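Local structure of mevalonate diphosphate decarboxylase (Legionella pneumophila, 3LTO) at residues D241-F246 and S254-N259. The protein probably catalyses the ATP-dependent decarboxylation of mevalonate diphosphate to isopentenyl diphosphate, a step in making isoprenoid lipids. Residues are numbered along the deposited sequence; the frame is centred on the assembly and turned at random.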
ATOM      1  N   ASP A 241     -22.198  -6.223 -13.083  1.00 11.96           N
ATOM      2  CA  ASP A 241     -21.266  -5.370 -13.818  1.00 10.66           C
ATOM      3  C   ASP A 241     -20.171  -6.267 -14.372  1.00 10.99           C
ATOM      4  O   ASP A 241     -19.924  -6.315 -15.579  1.00 10.96           O
ATOM      5  CB  ASP A 241     -20.642  -4.346 -12.868  1.00 10.85           C
ATOM      6  CG  ASP A 241     -19.707  -3.373 -13.574  1.00 10.94           C
ATOM      7  OD1 ASP A 241     -19.361  -3.590 -14.753  1.00 15.03           O
ATOM      8  OD2 ASP A 241     -19.311  -2.382 -12.939  1.00 10.20           O
HETATM    9  N   MSE A 242     -19.524  -6.993 -13.468  1.00 12.05           N
HETATM   10  CA  MSE A 242     -18.452  -7.886 -13.867  1.00 10.74           C
HETATM   11  C   MSE A 242     -18.903  -8.865 -14.938  1.00  9.39           C
HETATM   12  O   MSE A 242     -18.245  -8.997 -15.962  1.00  8.72           O
HETATM   13  CB  MSE A 242     -17.911  -8.666 -12.664  1.00 13.95           C
HETATM   14  CG  MSE A 242     -16.838  -9.681 -13.033  1.00 14.94           C
HETATM   15 SE   MSE A 242     -15.894 -10.430 -11.521  1.00 27.39          SE
HETATM   16  CE  MSE A 242     -17.167 -11.732 -10.969  1.00 15.21           C
ATOM     17  N   HIS A 243     -20.019  -9.551 -14.711  1.00  7.36           N
ATOM     18  CA  HIS A 243     -20.485 -10.514 -15.697  1.00  8.37           C
ATOM     19  C   HIS A 243     -20.814  -9.891 -17.041  1.00  8.22           C
ATOM     20  O   HIS A 243     -20.652 -10.535 -18.061  1.00  9.64           O
ATOM     21  CB  HIS A 243     -21.664 -11.327 -15.141  1.00  8.00           C
ATOM     22  CG  HIS A 243     -21.229 -12.409 -14.199  1.00  8.21           C
ATOM     23  ND1 HIS A 243     -21.112 -13.727 -14.582  1.00 10.67           N
ATOM     24  CD2 HIS A 243     -20.782 -12.349 -12.922  1.00  9.20           C
ATOM     25  CE1 HIS A 243     -20.610 -14.432 -13.585  1.00 10.04           C
ATOM     26  NE2 HIS A 243     -20.399 -13.619 -12.566  1.00 10.26           N
ATOM     27  N   GLN A 244     -21.251  -8.638 -17.051  1.00  8.86           N
ATOM     28  CA  GLN A 244     -21.533  -7.983 -18.322  1.00 10.33           C
ATOM     29  C   GLN A 244     -20.214  -7.861 -19.088  1.00 11.55           C
ATOM     30  O   GLN A 244     -20.197  -7.878 -20.319  1.00 12.85           O
ATOM     31  CB  GLN A 244     -22.138  -6.590 -18.111  1.00  9.27           C
ATOM     32  CG  GLN A 244     -22.229  -5.782 -19.399  1.00  9.46           C
ATOM     33  CD  GLN A 244     -23.096  -4.539 -19.276  1.00  9.14           C
ATOM     34  OE1 GLN A 244     -24.146  -4.436 -19.920  1.00  9.61           O
ATOM     35  NE2 GLN A 244     -22.663  -3.588 -18.446  1.00  8.53           N
ATOM     36  N   LEU A 245     -19.112  -7.738 -18.352  1.00 11.92           N
ATOM     37  CA  LEU A 245     -17.790  -7.628 -18.968  1.00 11.66           C
ATOM     38  C   LEU A 245     -17.488  -8.874 -19.794  1.00 10.17           C
ATOM     39  O   LEU A 245     -16.979  -8.782 -20.904  1.00  8.83           O
ATOM     40  CB  LEU A 245     -16.715  -7.454 -17.893  1.00 10.63           C
ATOM     41  CG  LEU A 245     -16.065  -6.086 -17.648  1.00 13.00           C
ATOM     42  CD1 LEU A 245     -17.078  -4.962 -17.700  1.00 11.05           C
ATOM     43  CD2 LEU A 245     -15.362  -6.134 -16.292  1.00 10.91           C
ATOM     44  N   PHE A 246     -17.813 -10.041 -19.249  1.00 10.68           N
ATOM     45  CA  PHE A 246     -17.559 -11.285 -19.964  1.00 11.23           C
ATOM     46  C   PHE A 246     -18.315 -11.344 -21.299  1.00 11.14           C
ATOM     47  O   PHE A 246     -17.747 -11.710 -22.329  1.00 12.31           O
ATOM     48  CB  PHE A 246     -17.958 -12.503 -19.109  1.00  8.36           C
ATOM     49  CG  PHE A 246     -17.407 -12.489 -17.700  1.00  7.93           C
ATOM     50  CD1 PHE A 246     -16.097 -12.116 -17.447  1.00  8.02           C
ATOM     51  CD2 PHE A 246     -18.205 -12.893 -16.626  1.00  7.79           C
ATOM     52  CE1 PHE A 246     -15.579 -12.143 -16.143  1.00 10.35           C
ATOM     53  CE2 PHE A 246     -17.703 -12.924 -15.324  1.00  6.35           C
ATOM     54  CZ  PHE A 246     -16.381 -12.547 -15.080  1.00  8.40           C
ATOM     55  N   SER A 254     -20.426 -16.384 -21.295  1.00 10.07           N
ATOM     56  CA  SER A 254     -21.211 -16.114 -20.106  1.00  9.28           C
ATOM     57  C   SER A 254     -21.365 -17.325 -19.204  1.00  9.71           C
ATOM     58  O   SER A 254     -21.571 -18.439 -19.685  1.00 10.96           O
ATOM     59  CB  SER A 254     -22.594 -15.604 -20.521  1.00 10.79           C
ATOM     60  OG  SER A 254     -23.442 -15.435 -19.402  1.00 10.21           O
ATOM     61  N   TYR A 255     -21.251 -17.098 -17.895  1.00  7.07           N
ATOM     62  CA  TYR A 255     -21.420 -18.161 -16.912  1.00  7.70           C
ATOM     63  C   TYR A 255     -22.893 -18.192 -16.562  1.00  7.49           C
ATOM     64  O   TYR A 255     -23.431 -19.217 -16.144  1.00  7.90           O
ATOM     65  CB  TYR A 255     -20.620 -17.866 -15.644  1.00  9.08           C
ATOM     66  CG  TYR A 255     -19.136 -17.781 -15.882  1.00 10.24           C
ATOM     67  CD1 TYR A 255     -18.390 -18.927 -16.157  1.00  9.70           C
ATOM     68  CD2 TYR A 255     -18.480 -16.555 -15.837  1.00  7.59           C
ATOM     69  CE1 TYR A 255     -17.025 -18.852 -16.378  1.00 12.36           C
ATOM     70  CE2 TYR A 255     -17.116 -16.467 -16.058  1.00 12.13           C
ATOM     71  CZ  TYR A 255     -16.395 -17.618 -16.326  1.00 11.44           C
ATOM     72  OH  TYR A 255     -15.051 -17.527 -16.541  1.00 13.63           O
ATOM     73  N   ILE A 256     -23.538 -17.044 -16.730  1.00  7.16           N
ATOM     74  CA  ILE A 256     -24.955 -16.922 -16.444  1.00  7.49           C
ATOM     75  C   ILE A 256     -25.716 -17.519 -17.622  1.00  7.71           C
ATOM     76  O   ILE A 256     -25.346 -17.321 -18.772  1.00  7.46           O
ATOM     77  CB  ILE A 256     -25.355 -15.438 -16.257  1.00  7.84           C
ATOM     78  CG1 ILE A 256     -24.776 -14.910 -14.939  1.00  7.52           C
ATOM     79  CG2 ILE A 256     -26.888 -15.282 -16.307  1.00  7.04           C
ATOM     80  CD1 ILE A 256     -24.815 -13.388 -14.818  1.00  5.96           C
ATOM     81  N   THR A 257     -26.759 -18.279 -17.324  1.00  8.02           N
ATOM     82  CA  THR A 257     -27.579 -18.886 -18.361  1.00  8.99           C
ATOM     83  C   THR A 257     -29.025 -18.620 -18.002  1.00  8.47           C
ATOM     84  O   THR A 257     -29.310 -17.991 -16.983  1.00  7.19           O
ATOM     85  CB  THR A 257     -27.412 -20.413 -18.415  1.00 10.31           C
ATOM     86  OG1 THR A 257     -27.998 -20.985 -17.236  1.00  9.52           O
ATOM     87  CG2 THR A 257     -25.938 -20.797 -18.505  1.00  9.24           C
ATOM     88  N   ASP A 258     -29.935 -19.122 -18.833  1.00  8.77           N
ATOM     89  CA  ASP A 258     -31.358 -18.958 -18.587  1.00  9.79           C
ATOM     90  C   ASP A 258     -31.698 -19.601 -17.247  1.00 10.01           C
ATOM     91  O   ASP A 258     -32.574 -19.133 -16.523  1.00 10.66           O
ATOM     92  CB  ASP A 258     -32.172 -19.599 -19.720  1.00 11.90           C
ATOM     93  CG  ASP A 258     -31.854 -21.071 -19.914  1.00 14.12           C
ATOM     94  OD1 ASP A 258     -30.673 -21.457 -19.785  1.00 14.65           O
ATOM     95  OD2 ASP A 258     -32.793 -21.843 -20.210  1.00 17.91           O
ATOM     96  N   ASN A 259     -30.989 -20.671 -16.907  1.00 10.94           N
ATOM     97  CA  ASN A 259     -31.243 -21.336 -15.638  1.00  9.75           C
ATOM     98  C   ASN A 259     -30.890 -20.377 -14.497  1.00  9.70           C
ATOM     99  O   ASN A 259     -31.650 -20.219 -13.536  1.00  9.37           O
ATOM    100  CB  ASN A 259     -30.429 -22.625 -15.551  1.00 10.56           C
ATOM    101  CG  ASN A 259     -30.782 -23.451 -14.332  1.00 15.24           C
ATOM    102  OD1 ASN A 259     -31.933 -23.488 -13.910  1.00 18.73           O
ATOM    103  ND2 ASN A 259     -29.793 -24.132 -13.768  1.00 19.01           N
TER
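Y255 turns the CD2–CE2 edge of its ring onto one face of F246 in an offset edge-to-face pair, the planes at 88° and the centroids 5.3 Å apart. Y255 CE2 stands above the F246 ring, toward its rim, 3.7 Å from F246 CE2. Aromatic residues suit this meeting, as weakly positive ring hydrogens face a pi cloud. One turn back along the helix, H243 completes an aromatic cluster: CE2 of F246 sits over the centre of the imidazole, while H243 CE1 comes within 3.8 Å of Y255 CD2, the two planes steeply inclined. I256 carries CG1 beside its backbone N (chi1 -71°), and the extended branch brings CD1 to 3.7 Å from H243 ND1, lying obliquely against the imidazole. Histidine offers a flat ring here while its NE2 bonds weakly to D283 O. Tyrosine fits this buried place because its hydroxyl reaches past the cluster and hydrogen-bonds to I190 O. Next to the cluster, S254 OG donates to I256 O (2.8 Å), a bond that spans Y255. The contact joins the C-terminal end of helix 228-247 to the loop leading into helix 258-274, where T257 is the N-cap, and A195 of helix 192-198 packs against both F246 and Y255.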